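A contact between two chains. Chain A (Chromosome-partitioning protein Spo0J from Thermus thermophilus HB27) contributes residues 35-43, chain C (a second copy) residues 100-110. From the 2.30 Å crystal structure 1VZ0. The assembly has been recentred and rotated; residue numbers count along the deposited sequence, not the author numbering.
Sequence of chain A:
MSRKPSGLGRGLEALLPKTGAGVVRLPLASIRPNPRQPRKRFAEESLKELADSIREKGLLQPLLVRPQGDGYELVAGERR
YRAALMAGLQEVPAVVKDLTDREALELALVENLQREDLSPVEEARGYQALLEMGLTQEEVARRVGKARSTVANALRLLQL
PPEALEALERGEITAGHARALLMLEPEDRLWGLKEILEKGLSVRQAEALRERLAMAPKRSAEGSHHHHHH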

# COMPACT_ATOMS: atom_id res chain seq x y z
N PRO A 35 9.04 12.03 -12.48
CA PRO A 35 10.29 11.49 -11.92
C PRO A 35 10.27 11.34 -10.40
O PRO A 35 11.14 10.69 -9.83
CB PRO A 35 11.33 12.49 -12.39
CG PRO A 35 10.58 13.78 -12.33
CD PRO A 35 9.24 13.41 -12.95
N ARG A 36 9.27 11.95 -9.76
CA ARG A 36 9.14 11.87 -8.31
C ARG A 36 8.32 10.63 -7.98
O ARG A 36 7.13 10.57 -8.28
CB ARG A 36 8.42 13.11 -7.76
CG ARG A 36 9.08 14.42 -8.12
CD ARG A 36 8.10 15.56 -8.05
NE ARG A 36 8.45 16.56 -9.04
CZ ARG A 36 8.07 16.53 -10.32
NH1 ARG A 36 8.46 17.49 -11.14
NH2 ARG A 36 7.27 15.58 -10.77
N GLN A 37 8.96 9.65 -7.37
CA GLN A 37 8.29 8.42 -6.98
C GLN A 37 8.60 8.16 -5.52
O GLN A 37 9.22 7.15 -5.18
CB GLN A 37 8.80 7.25 -7.83
CG GLN A 37 8.46 7.33 -9.31
CD GLN A 37 6.97 7.25 -9.57
OE1 GLN A 37 6.27 6.39 -9.03
NE2 GLN A 37 6.46 8.16 -10.40
N PRO A 38 8.17 9.07 -4.62
CA PRO A 38 8.42 8.94 -3.19
C PRO A 38 8.11 7.57 -2.58
O PRO A 38 8.86 7.08 -1.72
CB PRO A 38 7.59 10.08 -2.59
CG PRO A 38 6.52 10.31 -3.59
CD PRO A 38 7.26 10.20 -4.89
N ARG A 39 7.03 6.94 -3.01
CA ARG A 39 6.67 5.63 -2.49
C ARG A 39 7.79 4.61 -2.75
O ARG A 39 8.23 3.91 -1.83
CB ARG A 39 5.37 5.15 -3.12
CG ARG A 39 5.07 3.69 -2.88
CD ARG A 39 4.04 3.51 -1.80
NE ARG A 39 2.71 3.90 -2.27
CZ ARG A 39 1.62 3.86 -1.51
NH1 ARG A 39 1.71 3.45 -0.25
NH2 ARG A 39 0.45 4.21 -2.00
N LYS A 40 8.25 4.54 -3.99
CA LYS A 40 9.33 3.61 -4.35
C LYS A 40 10.62 3.98 -3.62
O LYS A 40 11.39 3.11 -3.20
CB LYS A 40 9.59 3.65 -5.86
CG LYS A 40 8.39 3.24 -6.70
CD LYS A 40 8.73 3.27 -8.19
CE LYS A 40 7.51 2.94 -9.05
NZ LYS A 40 6.96 1.58 -8.76
N ARG A 41 10.86 5.27 -3.46
CA ARG A 41 12.06 5.73 -2.77
C ARG A 41 12.02 5.29 -1.32
O ARG A 41 13.01 4.82 -0.78
CB ARG A 41 12.16 7.26 -2.88
CG ARG A 41 13.52 7.74 -3.34
CD ARG A 41 13.99 6.96 -4.57
NE ARG A 41 13.09 7.14 -5.70
CZ ARG A 41 12.95 6.29 -6.71
NH1 ARG A 41 12.11 6.56 -7.69
NH2 ARG A 41 13.62 5.14 -6.72
N PHE A 42 10.86 5.43 -0.68
CA PHE A 42 10.71 5.01 0.72
C PHE A 42 10.90 3.50 0.86
O PHE A 42 11.55 3.04 1.80
CB PHE A 42 9.33 5.41 1.24
CG PHE A 42 9.17 6.90 1.47
CD1 PHE A 42 7.91 7.49 1.37
CD2 PHE A 42 10.26 7.69 1.83
CE1 PHE A 42 7.75 8.86 1.63
CE2 PHE A 42 10.10 9.05 2.09
CZ PHE A 42 8.84 9.64 1.99
N ALA A 43 10.35 2.72 -0.07
CA ALA A 43 10.50 1.27 0.00
C ALA A 43 11.98 0.89 -0.05
O ALA A 43 12.43 0.04 0.72
CB ALA A 43 9.73 0.59 -1.14
N THR C 100 7.69 24.75 -8.73
CA THR C 100 9.12 24.55 -8.57
C THR C 100 9.33 23.08 -8.20
O THR C 100 8.39 22.39 -7.80
CB THR C 100 9.71 25.43 -7.44
OG1 THR C 100 9.18 25.02 -6.17
CG2 THR C 100 9.35 26.90 -7.68
N ASP C 101 10.56 22.59 -8.34
CA ASP C 101 10.85 21.21 -8.01
C ASP C 101 10.34 20.88 -6.62
O ASP C 101 9.72 19.85 -6.38
CB ASP C 101 12.36 20.96 -8.09
CG ASP C 101 12.90 21.11 -9.50
OD1 ASP C 101 14.12 20.92 -9.70
OD2 ASP C 101 12.10 21.40 -10.41
N ARG C 102 10.61 21.80 -5.70
CA ARG C 102 10.21 21.66 -4.32
C ARG C 102 8.69 21.49 -4.14
O ARG C 102 8.24 20.65 -3.36
CB ARG C 102 10.74 22.87 -3.54
CG ARG C 102 10.37 22.92 -2.09
CD ARG C 102 10.98 24.16 -1.46
NE ARG C 102 10.24 24.60 -0.28
CZ ARG C 102 10.06 23.85 0.80
NH1 ARG C 102 10.58 22.63 0.83
NH2 ARG C 102 9.37 24.31 1.83
N GLU C 103 7.90 22.28 -4.87
CA GLU C 103 6.44 22.20 -4.77
C GLU C 103 5.96 20.88 -5.37
O GLU C 103 5.02 20.27 -4.87
CB GLU C 103 5.76 23.35 -5.53
CG GLU C 103 6.21 24.76 -5.15
CD GLU C 103 5.48 25.84 -5.94
OE1 GLU C 103 4.37 26.23 -5.52
OE2 GLU C 103 6.01 26.27 -6.99
N ALA C 104 6.59 20.47 -6.47
CA ALA C 104 6.21 19.24 -7.14
C ALA C 104 6.42 18.05 -6.21
O ALA C 104 5.61 17.13 -6.18
CB ALA C 104 7.02 19.07 -8.41
N LEU C 105 7.52 18.09 -5.47
CA LEU C 105 7.83 17.02 -4.53
C LEU C 105 6.81 17.04 -3.40
O LEU C 105 6.28 16.00 -2.99
CB LEU C 105 9.22 17.22 -3.94
CG LEU C 105 10.06 15.97 -3.67
CD1 LEU C 105 11.13 16.32 -2.64
CD2 LEU C 105 9.19 14.82 -3.17
N GLU C 106 6.53 18.24 -2.89
CA GLU C 106 5.57 18.40 -1.82
C GLU C 106 4.22 17.84 -2.27
O GLU C 106 3.53 17.15 -1.52
CB GLU C 106 5.47 19.88 -1.43
CG GLU C 106 4.37 20.22 -0.43
CD GLU C 106 4.42 21.67 0.06
OE1 GLU C 106 3.45 22.11 0.71
OE2 GLU C 106 5.43 22.35 -0.21
N LEU C 107 3.83 18.13 -3.51
CA LEU C 107 2.56 17.63 -4.02
C LEU C 107 2.59 16.11 -4.12
O LEU C 107 1.62 15.44 -3.80
CB LEU C 107 2.24 18.24 -5.39
CG LEU C 107 1.71 19.68 -5.40
CD1 LEU C 107 1.53 20.14 -6.84
CD2 LEU C 107 0.38 19.75 -4.64
N ALA C 108 3.72 15.56 -4.56
CA ALA C 108 3.82 14.11 -4.69
C ALA C 108 3.67 13.44 -3.33
O ALA C 108 2.98 12.43 -3.19
CB ALA C 108 5.16 13.73 -5.31
N LEU C 109 4.31 14.02 -2.32
CA LEU C 109 4.21 13.47 -0.98
C LEU C 109 2.78 13.59 -0.46
O LEU C 109 2.25 12.63 0.10
CB LEU C 109 5.18 14.19 -0.03
CG LEU C 109 6.65 13.91 -0.31
CD1 LEU C 109 7.52 14.92 0.44
CD2 LEU C 109 7.01 12.48 0.08
N VAL C 110 2.16 14.74 -0.66
CA VAL C 110 0.80 14.97 -0.19
C VAL C 110 -0.24 14.06 -0.85
O VAL C 110 -1.11 13.51 -0.16
CB VAL C 110 0.38 16.46 -0.37
CG1 VAL C 110 -1.11 16.64 -0.09
CG2 VAL C 110 1.19 17.33 0.60

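The most unusual feature of this contact is an arginine that approaches a helix without bonding to it. The guanidinium of Arg A36 lies with one face against the methyl of Ala C104, and its NE comes within 3.0 Å of Ala C104 CB, very close for a nitrogen and a carbon. With that methyl over its face, the charged group acts here as a flat packing surface. No hydrogen bond joins the two stretches anywhere. The principle is a general one: the face of a guanidinium is poor at hydrogen bonding, because its N-H groups point outward in the plane, and it can therefore rest on an apolar group while its polar edge is served by other partners. Both NH1 and NH2 of Arg A36 are hydrogen-bonded elsewhere in the structure.

Arg A36 CD packs 3.7 Å from Leu C105 N, whose N-H donates to Asp C101 O within its own helix, with 3.0 Å between Leu C105 N and Asp C101 O. Asp C101 O is 4.4 Å from Arg A36 NE, too far for a hydrogen bond. Two alanines one helical turn apart, Ala C104 and Ala C108, direct their CA-to-CB bonds toward chain A. Their small side chains let the arginine run close to the helix, with Arg A36 CB 4.1 Å from Ala C108 CB.

Chain A changes character as it crosses this surface. Arg A36 lies in the loop before the helix, Gln A37 occupies the N-cap position with its CA-to-CB bond turned away from chain C, and the helix begins at Pro A38. Proline suits a first turn, where its lack of an N-H costs no helical hydrogen bond. Its ring adds an apolar surface: Pro A38 CG packs 4.1 Å from Ala C108 CB, and Pro A38 CB lies 3.6 Å from Leu C109 CD2. One turn later, Phe A42 CZ reaches the same leucine methyl, 3.9 Å from Leu C109 CD2. The CA-to-CB bond of Leu C109 points sideways to the chain A stretch, but the end of its side chain comes nearer and meets both residues.

The two helices cross at -76°, with axes no closer than 10.9 Å, so the contact is not a long helix-to-helix seam. The CA atoms of Arg A36 and Leu C105 are 6.5 Å apart, and those of Pro A38 and Leu C109 6.6 Å, so two residues along chain A match a four-residue step on chain C. The stretches bury 303 Å² in total, with Arg A36 the most covered residue.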